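Local coordinates for protein Wss1p (PDB 5XBN) that is a zinc-dependent metalloendopeptidase that cleaves DNA-binding proteins in the presence of DNA and takes part in the repair of toxic DNA-protein cross-links, at residues R21-N26 against L47-A52; I29-V34 against V66-E71; L92-S97 against E107-T112. All blocks are in the same frame, centred on the assembly; numbering follows the deposited sequence.

Contact 1: R21-N26 against L47-A52; sequences RIPHKN and LIKEIA
The pyrrolidine ring of Pro23 lies against the helix at Lys49 and Glu50. Its CG is 3.8 Å from Lys49 CB, and the two side chains cross at about a right angle. The same ring meets a carboxylate: Pro23 CG is 3.5 Å from Glu50 OE1. The Glu50 chain, CG anti to the backbone N, bends at chi2 (63°), which turns CD back; OE1 then lies by the CB and CG corner of the ring. Lys49 instead runs out extended beyond CG, and its CD passes 4.0 Å from Ile22 CG2, a looser contact at the exposed border. A peptide with no regular secondary structure is laid along helix 41-54 just before the chain enters strand 29-33, and the helix itself rests on that strand, Ala52 on Ile29 and Lys49 on Val32. Two polar links join peptide and helix. A water donates to both His24 O and Lys49 O, at 2.8 Å from the latter, and so bridges the two backbones. Further on, the buried amide of Asn26 reaches the helix backbone: ND2 donates to Ala52 O at 2.8 Å, bent to 140° at the hydrogen and tilted from the carbonyl plane. The amide's other end, OD1, accepts from the backbone N of His28, so both ends of the group are held and its rotation is set, while Val55, Ser56 and Met59 pack around it.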
loop_
_atom_site.group_PDB
_atom_site.type_symbol
_atom_site.label_atom_id
_atom_site.label_comp_id
_atom_site.label_asym_id
_atom_site.label_seq_id
_atom_site.Cartn_x
_atom_site.Cartn_y
_atom_site.Cartn_z
ATOM N N ARG A 21 11.522 14.556 -7.264
ATOM C CA ARG A 21 10.133 14.991 -7.434
ATOM C C ARG A 21 9.176 14.373 -6.447
ATOM O O ARG A 21 9.342 13.226 -6.025
ATOM C CB ARG A 21 9.618 14.650 -8.827
ATOM C CG ARG A 21 10.091 15.568 -9.890
ATOM C CD ARG A 21 11.079 14.854 -10.760
ATOM N NE ARG A 21 11.628 15.781 -11.732
ATOM C CZ ARG A 21 12.791 16.396 -11.600
ATOM N NH1 ARG A 21 13.561 16.152 -10.541
ATOM N NH2 ARG A 21 13.197 17.226 -12.551
ATOM N N ILE A 22 8.144 15.123 -6.108
ATOM C CA ILE A 22 7.033 14.555 -5.363
ATOM C C ILE A 22 6.124 13.839 -6.360
ATOM O O ILE A 22 5.726 14.411 -7.372
ATOM C CB ILE A 22 6.264 15.640 -4.601
ATOM C CG1 ILE A 22 7.212 16.362 -3.634
ATOM C CG2 ILE A 22 5.054 15.033 -3.880
ATOM C CD1 ILE A 22 6.553 17.449 -2.829
ATOM N N PRO A 23 5.805 12.565 -6.094
ATOM C CA PRO A 23 4.920 11.825 -6.994
ATOM C C PRO A 23 3.564 12.505 -7.148
ATOM O O PRO A 23 3.098 13.145 -6.185
ATOM C CB PRO A 23 4.777 10.472 -6.298
ATOM C CG PRO A 23 6.042 10.332 -5.506
ATOM C CD PRO A 23 6.315 11.722 -5.000
ATOM N N HIS A 24 2.958 12.391 -8.332
ATOM C CA HIS A 24 1.618 12.934 -8.563
ATOM C C HIS A 24 0.661 12.403 -7.498
ATOM O O HIS A 24 0.703 11.225 -7.144
ATOM C CB HIS A 24 1.097 12.570 -9.959
ATOM C CG HIS A 24 1.684 13.386 -11.076
ATOM N ND1 HIS A 24 2.743 12.949 -11.844
ATOM C CD2 HIS A 24 1.323 14.587 -11.588
ATOM C CE1 HIS A 24 3.032 13.863 -12.757
ATOM N NE2 HIS A 24 2.188 14.869 -12.620
ATOM N N LYS A 25 -0.200 13.270 -6.977
ATOM C CA LYS A 25 -1.152 12.850 -5.961
ATOM C C LYS A 25 -2.191 11.890 -6.527
ATOM O O LYS A 25 -2.629 12.020 -7.669
ATOM C CB LYS A 25 -1.845 14.069 -5.344
ATOM C CG LYS A 25 -0.887 15.045 -4.698
ATOM C CD LYS A 25 -1.623 16.239 -4.110
ATOM C CE LYS A 25 -0.654 17.320 -3.677
ATOM N NZ LYS A 25 -1.369 18.427 -2.976
ATOM N N ASN A 26 -2.554 10.905 -5.719
ATOM C CA ASN A 26 -3.628 9.969 -6.020
ATOM C C ASN A 26 -4.932 10.558 -5.482
ATOM O O ASN A 26 -5.068 10.739 -4.281
ATOM C CB ASN A 26 -3.300 8.610 -5.386
ATOM C CG ASN A 26 -4.377 7.547 -5.608
ATOM O OD1 ASN A 26 -5.519 7.834 -5.970
ATOM N ND2 ASN A 26 -4.000 6.296 -5.359
ATOM N N LEU A 47 8.622 7.113 -0.859
ATOM C CA LEU A 47 8.271 5.731 -1.154
ATOM C C LEU A 47 6.764 5.499 -1.042
ATOM O O LEU A 47 6.155 4.945 -1.952
ATOM C CB LEU A 47 9.031 4.792 -0.223
ATOM C CG LEU A 47 8.827 3.285 -0.355
ATOM C CD1 LEU A 47 9.045 2.826 -1.790
ATOM C CD2 LEU A 47 9.783 2.575 0.586
ATOM N N ILE A 48 6.148 5.941 0.052
ATOM C CA ILE A 48 4.716 5.683 0.216
ATOM C C ILE A 48 3.907 6.537 -0.771
ATOM O O ILE A 48 2.844 6.125 -1.234
ATOM C CB ILE A 48 4.249 5.927 1.686
ATOM C CG1 ILE A 48 2.954 5.138 1.972
ATOM C CG2 ILE A 48 4.067 7.400 1.973
ATOM C CD1 ILE A 48 2.605 5.048 3.461
ATOM N N LYS A 49 4.431 7.701 -1.147
ATOM C CA LYS A 49 3.753 8.505 -2.160
ATOM C C LYS A 49 3.881 7.879 -3.529
ATOM O O LYS A 49 2.993 8.031 -4.358
ATOM C CB LYS A 49 4.307 9.931 -2.191
ATOM C CG LYS A 49 3.851 10.740 -0.990
ATOM C CD LYS A 49 4.255 12.205 -1.110
ATOM C CE LYS A 49 3.737 12.980 0.100
ATOM N NZ LYS A 49 3.895 14.465 -0.033
ATOM N N GLU A 50 4.993 7.185 -3.772
ATOM C CA GLU A 50 5.158 6.507 -5.056
ATOM C C GLU A 50 4.217 5.306 -5.120
ATOM O O GLU A 50 3.644 5.027 -6.163
ATOM C CB GLU A 50 6.611 6.080 -5.280
ATOM C CG GLU A 50 6.889 5.443 -6.649
ATOM C CD GLU A 50 6.658 6.385 -7.835
ATOM O OE1 GLU A 50 6.641 7.618 -7.644
ATOM O OE2 GLU A 50 6.508 5.887 -8.973
ATOM N N ILE A 51 4.059 4.604 -3.999
ATOM C CA ILE A 51 3.071 3.520 -3.933
ATOM C C ILE A 51 1.680 4.068 -4.246
ATOM O O ILE A 51 0.952 3.525 -5.084
ATOM C CB ILE A 51 3.052 2.852 -2.536
ATOM C CG1 ILE A 51 4.363 2.119 -2.252
ATOM C CG2 ILE A 51 1.848 1.888 -2.402
ATOM C CD1 ILE A 51 4.501 0.809 -2.981
ATOM N N ALA A 52 1.331 5.170 -3.586
ATOM C CA ALA A 52 0.034 5.827 -3.784
ATOM C C ALA A 52 -0.184 6.208 -5.238
ATOM O O ALA A 52 -1.242 5.982 -5.795
ATOM C CB ALA A 52 -0.077 7.060 -2.903
HETATM O O HOH W 1 1.222 10.191 -4.371
#

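Contact 2: I29-V34 against V66-E71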
loop_
_atom_site.group_PDB
_atom_site.type_symbol
_atom_site.label_atom_id
_atom_site.label_comp_id
_atom_site.label_asym_id
_atom_site.label_seq_id
_atom_site.Cartn_x
_atom_site.Cartn_y
_atom_site.Cartn_z
ATOM N N ILE A 29 -6.747 8.690 -2.519
ATOM C CA ILE A 29 -6.187 8.602 -1.175
ATOM C C ILE A 29 -6.073 10.007 -0.603
ATOM O O ILE A 29 -5.403 10.860 -1.175
ATOM C CB ILE A 29 -4.808 7.942 -1.179
ATOM C CG1 ILE A 29 -4.901 6.551 -1.815
ATOM C CG2 ILE A 29 -4.241 7.910 0.248
ATOM C CD1 ILE A 29 -3.558 5.846 -2.024
ATOM N N GLN A 30 -6.717 10.269 0.522
ATOM C CA GLN A 30 -6.772 11.652 0.988
ATOM C C GLN A 30 -5.460 12.121 1.634
ATOM O O GLN A 30 -5.075 13.282 1.502
ATOM C CB GLN A 30 -7.931 11.827 1.966
ATOM C CG GLN A 30 -9.285 11.662 1.336
ATOM C CD GLN A 30 -10.407 11.815 2.349
ATOM O OE1 GLN A 30 -10.456 12.791 3.095
ATOM N NE2 GLN A 30 -11.303 10.834 2.393
ATOM N N LYS A 31 -4.762 11.233 2.325
ATOM C CA LYS A 31 -3.595 11.649 3.098
ATOM C C LYS A 31 -2.617 10.501 3.225
ATOM O O LYS A 31 -3.040 9.365 3.441
ATOM C CB LYS A 31 -4.032 12.115 4.493
ATOM C CG LYS A 31 -2.917 12.604 5.399
ATOM C CD LYS A 31 -2.506 14.010 5.048
ATOM C CE LYS A 31 -1.763 14.687 6.194
ATOM N NZ LYS A 31 -0.485 14.007 6.537
ATOM N N VAL A 32 -1.321 10.788 3.092
ATOM C CA VAL A 32 -0.307 9.796 3.443
ATOM C C VAL A 32 0.534 10.320 4.607
ATOM O O VAL A 32 0.662 11.530 4.810
ATOM C CB VAL A 32 0.608 9.433 2.253
ATOM C CG1 VAL A 32 -0.230 8.983 1.076
ATOM C CG2 VAL A 32 1.468 10.608 1.859
ATOM N N ALA A 33 1.083 9.412 5.394
ATOM C CA ALA A 33 1.990 9.821 6.472
ATOM C C ALA A 33 3.043 8.754 6.689
ATOM O O ALA A 33 2.812 7.589 6.381
ATOM C CB ALA A 33 1.214 10.073 7.754
ATOM N N VAL A 34 4.205 9.143 7.209
ATOM C CA VAL A 34 5.209 8.144 7.565
ATOM C C VAL A 34 5.694 8.385 8.991
ATOM O O VAL A 34 5.397 9.422 9.579
ATOM C CB VAL A 34 6.410 8.145 6.591
ATOM C CG1 VAL A 34 5.942 7.814 5.174
ATOM C CG2 VAL A 34 7.151 9.467 6.626
ATOM N N VAL A 66 -9.380 5.408 -0.133
ATOM C CA VAL A 66 -8.675 5.273 1.149
ATOM C C VAL A 66 -8.537 6.663 1.770
ATOM O O VAL A 66 -8.196 7.608 1.075
ATOM C CB VAL A 66 -7.279 4.634 0.990
ATOM C CG1 VAL A 66 -6.495 4.664 2.320
ATOM C CG2 VAL A 66 -7.397 3.200 0.484
ATOM N N THR A 67 -8.821 6.803 3.061
ATOM C CA THR A 67 -8.682 8.115 3.674
ATOM C C THR A 67 -7.225 8.353 4.051
ATOM O O THR A 67 -6.617 9.317 3.592
ATOM C CB THR A 67 -9.599 8.276 4.895
ATOM O OG1 THR A 67 -10.964 8.090 4.473
ATOM C CG2 THR A 67 -9.447 9.663 5.493
ATOM N N ASN A 68 -6.666 7.457 4.861
ATOM C CA ASN A 68 -5.265 7.546 5.279
ATOM C C ASN A 68 -4.453 6.348 4.831
ATOM O O ASN A 68 -4.857 5.215 5.082
ATOM C CB ASN A 68 -5.149 7.633 6.806
ATOM C CG ASN A 68 -5.783 8.882 7.367
ATOM O OD1 ASN A 68 -5.265 9.977 7.187
ATOM N ND2 ASN A 68 -6.904 8.721 8.059
ATOM N N LEU A 69 -3.308 6.602 4.205
ATOM C CA LEU A 69 -2.335 5.549 3.917
ATOM C C LEU A 69 -1.080 5.872 4.704
ATOM O O LEU A 69 -0.436 6.875 4.437
ATOM C CB LEU A 69 -2.017 5.475 2.418
ATOM C CG LEU A 69 -0.894 4.501 2.043
ATOM C CD1 LEU A 69 -1.255 3.095 2.455
ATOM C CD2 LEU A 69 -0.600 4.585 0.543
ATOM N N VAL A 70 -0.722 5.032 5.666
ATOM C CA VAL A 70 0.342 5.404 6.586
ATOM C C VAL A 70 1.336 4.269 6.813
ATOM O O VAL A 70 1.023 3.096 6.608
ATOM C CB VAL A 70 -0.244 5.854 7.955
ATOM C CG1 VAL A 70 -1.206 7.048 7.796
ATOM C CG2 VAL A 70 -0.949 4.713 8.625
ATOM N N GLU A 71 2.547 4.634 7.232
ATOM C CA GLU A 71 3.573 3.665 7.608
ATOM C C GLU A 71 3.365 3.192 9.044
ATOM O O GLU A 71 2.987 3.989 9.903
ATOM C CB GLU A 71 4.959 4.289 7.494
ATOM C CG GLU A 71 6.071 3.371 7.974
ATOM C CD GLU A 71 7.424 4.040 7.964
ATOM O OE1 GLU A 71 7.482 5.287 7.920
ATOM O OE2 GLU A 71 8.427 3.299 8.001
HETATM O O HOH W 2 -10.373 8.969 -0.343
#
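Lys31 O accepts the shortest backbone bond of the pair, from Leu69 N at 2.9 Å, and the bond is nearly straight (170° at the hydrogen). The same oxygen also receives a CA-H...O contact from Asn68. The ladder continues on both sides: Gln30 N donates to Val66 O, Ala33 N to Leu69 O and Glu71 N to Ala33 O, whereas the bond from Lys31 N to Thr67 O is weak, close to where the second strand turns a corner. A water donates to Val66 O as well, giving that carbonyl a second partner. Ile29, Val32, Val66 and Leu69 lie on one face of the sheet. The first torsion of Ile29 puts CG2 anti to the backbone N, 3.9 Å from Leu69 CB, and CG1 beside that N, where it lies alongside Val66 at 4.1 Å from its CB. An alanine in place of Ile29 would probably open a gap beside Leu69 and Val66 and leave Met59 and Met113, which also pack on it, with less to rest against. On the other face, Ala33 CB lies 3.9 Å from Val70 CG1, and the aliphatic start of Lys31 passes Asn68 OD1. At the far end the carboxylate of Glu71 lies by Val34, its OE1 3.3 Å from Val34 CB; OE1 accepts from Leu35 N and OE2 forms a salt bridge with Arg95. The strand directions differ by only 6°, and helices 41-54 and 56-62 lie between the strands in sequence. This parallel pair, with helices packed against the face of Ile29 and Leu69, is a beta-alpha-beta crossover at the edge of the mixed sheet in the WLM protease domain.

Contact 3: L92-S97 against E107-T112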
loop_
_atom_site.group_PDB
_atom_site.type_symbol
_atom_site.label_atom_id
_atom_site.label_comp_id
_atom_site.label_asym_id
_atom_site.label_seq_id
_atom_site.Cartn_x
_atom_site.Cartn_y
_atom_site.Cartn_z
ATOM N N LEU A 92 0.990 0.324 6.194
ATOM C CA LEU A 92 1.980 -0.474 5.477
ATOM C C LEU A 92 3.305 -0.464 6.209
ATOM O O LEU A 92 3.786 0.595 6.584
ATOM C CB LEU A 92 2.213 0.072 4.064
ATOM C CG LEU A 92 1.098 0.072 3.011
ATOM C CD1 LEU A 92 1.633 0.721 1.720
ATOM C CD2 LEU A 92 0.624 -1.341 2.762
ATOM N N ARG A 93 3.903 -1.635 6.381
ATOM C CA ARG A 93 5.297 -1.722 6.806
ATOM C C ARG A 93 6.186 -1.387 5.619
ATOM O O ARG A 93 6.062 -2.010 4.566
ATOM C CB ARG A 93 5.630 -3.116 7.336
ATOM C CG ARG A 93 7.084 -3.238 7.795
ATOM C CD ARG A 93 7.450 -4.694 8.076
ATOM N NE ARG A 93 6.808 -5.231 9.276
ATOM C CZ ARG A 93 7.273 -5.075 10.510
ATOM N NH1 ARG A 93 8.386 -4.383 10.721
ATOM N NH2 ARG A 93 6.632 -5.614 11.535
ATOM N N LEU A 94 7.059 -0.394 5.782
ATOM C CA LEU A 94 7.966 0.028 4.714
ATOM C C LEU A 94 9.389 -0.473 4.934
ATOM O O LEU A 94 10.192 -0.509 4.008
ATOM C CB LEU A 94 8.006 1.554 4.607
ATOM C CG LEU A 94 6.707 2.302 4.319
ATOM C CD1 LEU A 94 7.007 3.785 4.213
ATOM C CD2 LEU A 94 6.043 1.794 3.046
ATOM N N ARG A 95 9.689 -0.847 6.170
ATOM C CA ARG A 95 11.062 -1.138 6.576
ATOM C C ARG A 95 11.260 -2.588 7.002
ATOM O O ARG A 95 10.356 -3.198 7.565
ATOM C CB ARG A 95 11.455 -0.206 7.723
ATOM C CG ARG A 95 11.437 1.259 7.355
ATOM C CD ARG A 95 11.452 2.121 8.600
ATOM N NE ARG A 95 11.263 3.524 8.268
ATOM C CZ ARG A 95 12.254 4.353 7.962
ATOM N NH1 ARG A 95 13.510 3.911 7.959
ATOM N NH2 ARG A 95 11.990 5.618 7.661
ATOM N N CYS A 96 12.452 -3.130 6.752
ATOM C CA CYS A 96 12.785 -4.489 7.195
ATOM C C CYS A 96 12.634 -4.645 8.707
ATOM O O CYS A 96 13.071 -3.789 9.482
ATOM C CB CYS A 96 14.213 -4.857 6.771
ATOM S SG CYS A 96 14.337 -5.489 5.083
ATOM N N SER A 97 12.013 -5.746 9.121
ATOM C CA SER A 97 11.647 -5.939 10.520
ATOM C C SER A 97 12.847 -6.282 11.398
ATOM O O SER A 97 12.738 -6.292 12.622
ATOM C CB SER A 97 10.587 -7.035 10.644
ATOM O OG SER A 97 11.070 -8.271 10.146
ATOM N N GLU A 107 8.398 -4.050 -4.772
ATOM C CA GLU A 107 7.530 -5.143 -5.209
ATOM C C GLU A 107 6.783 -5.746 -4.032
ATOM O O GLU A 107 5.592 -6.038 -4.134
ATOM C CB GLU A 107 8.334 -6.243 -5.915
ATOM C CG GLU A 107 9.367 -5.728 -6.895
ATOM C CD GLU A 107 10.721 -5.501 -6.243
ATOM O OE1 GLU A 107 11.057 -4.330 -5.955
ATOM O OE2 GLU A 107 11.450 -6.497 -6.021
ATOM N N CYS A 108 7.497 -5.916 -2.921
ATOM C CA CYS A 108 6.951 -6.479 -1.689
ATOM C C CYS A 108 5.899 -5.568 -1.080
ATOM O O CYS A 108 4.817 -6.017 -0.707
ATOM C CB CYS A 108 8.060 -6.718 -0.662
ATOM S SG CYS A 108 9.149 -8.107 -1.055
ATOM N N ILE A 109 6.230 -4.286 -0.972
ATOM C CA ILE A 109 5.292 -3.301 -0.450
ATOM C C ILE A 109 4.047 -3.195 -1.337
ATOM O O ILE A 109 2.934 -3.136 -0.831
ATOM C CB ILE A 109 5.953 -1.920 -0.307
ATOM C CG1 ILE A 109 7.180 -2.031 0.603
ATOM C CG2 ILE A 109 4.958 -0.914 0.272
ATOM C CD1 ILE A 109 8.025 -0.771 0.651
HETATM N N MSE A 110 4.220 -3.182 -2.656
HETATM C CA MSE A 110 3.063 -3.098 -3.548
HETATM C C MSE A 110 2.165 -4.315 -3.371
HETATM O O MSE A 110 0.938 -4.215 -3.465
HETATM C CB MSE A 110 3.485 -2.985 -5.012
HETATM C CG MSE A 110 2.303 -2.963 -6.002
HETATM SE SE MSE A 110 1.059 -1.490 -5.692
HETATM C CE MSE A 110 2.501 -0.158 -5.644
ATOM N N GLY A 111 2.784 -5.465 -3.112
ATOM C CA GLY A 111 2.027 -6.688 -2.931
ATOM C C GLY A 111 1.154 -6.580 -1.708
ATOM O O GLY A 111 -0.012 -6.971 -1.722
ATOM N N THR A 112 1.724 -6.029 -0.644
ATOM C CA THR A 112 0.972 -5.793 0.581
ATOM C C THR A 112 -0.103 -4.731 0.384
ATOM O O THR A 112 -1.222 -4.852 0.907
ATOM C CB THR A 112 1.916 -5.387 1.712
ATOM O OG1 THR A 112 2.771 -6.495 2.000
ATOM C CG2 THR A 112 1.128 -5.008 2.966
#
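The helix that carries the zinc-binding HExxH motif packs here against the sheet, in the one to two turns before the metal ligand His115 and the active-site Glu116. The contact is apolar, with no hydrogen bond across it. Ile109 is its centre: CG2 lies 4.0 Å from Leu92 CD1 and also 4.0 Å from Leu94 CD2, and so touches a methyl of each leucine. Chi1 of Ile109 (-57°) sets CG1 anti to the carbonyl carbon, 4.1 Å from Arg93 O. Beyond it, Ile109 CD1 is 4.0 Å from Leu94 O. Leu94 sets out from the backbone away from the helix, but its CD2 still reaches CG2 and CD1 of Ile109, the two side chains crossing at about a right angle. A turn further along, Thr112 puts its methyl to the strand, with CG2 3.7 Å from Leu92 CD2, and the two side chains run past one another in opposite senses. Leu92 therefore splits its branches, CD1 to Ile109 and CD2 to Thr112. Arg93, between the leucines in sequence, sends its side chain away from the helix, NE bonding to Leu79 O and NH2 to Pro74 O. The Thr112 side chain lies about 4 Å from that of Glu116 at the nearest approach. Ile109 also meets Leu47 and Ile51 of helix 41-54, while Leu92 packs on Leu69 of the adjoining strand 66-72, so strand 89-96 and helix 106-118 join where a second helix and a second strand meet them.

Overall arrangement
From the N terminus, the extended peptide 21-26 leads into strand 29-33; helix 41-54 follows and returns to that peptide, closing contact 1. Contact 2 opens before contact 1 closes, so the two cross along the chain, and it closes when strand 66-72 pairs with strand 29-33. Contact 3 comes later, in series with both, and closes the short loop between strand 89-96 and helix 106-118. Space joins what sequence separates: Ile48 packs on the strands of contact 2, Ile51 and Leu47 on Ile109 of contact 3, and strands 66-72 and 89-96 are neighbours in the sheet. The three contacts tie the N-terminal peptide, helix 41-54, the sheet and the zinc-site helix to one another.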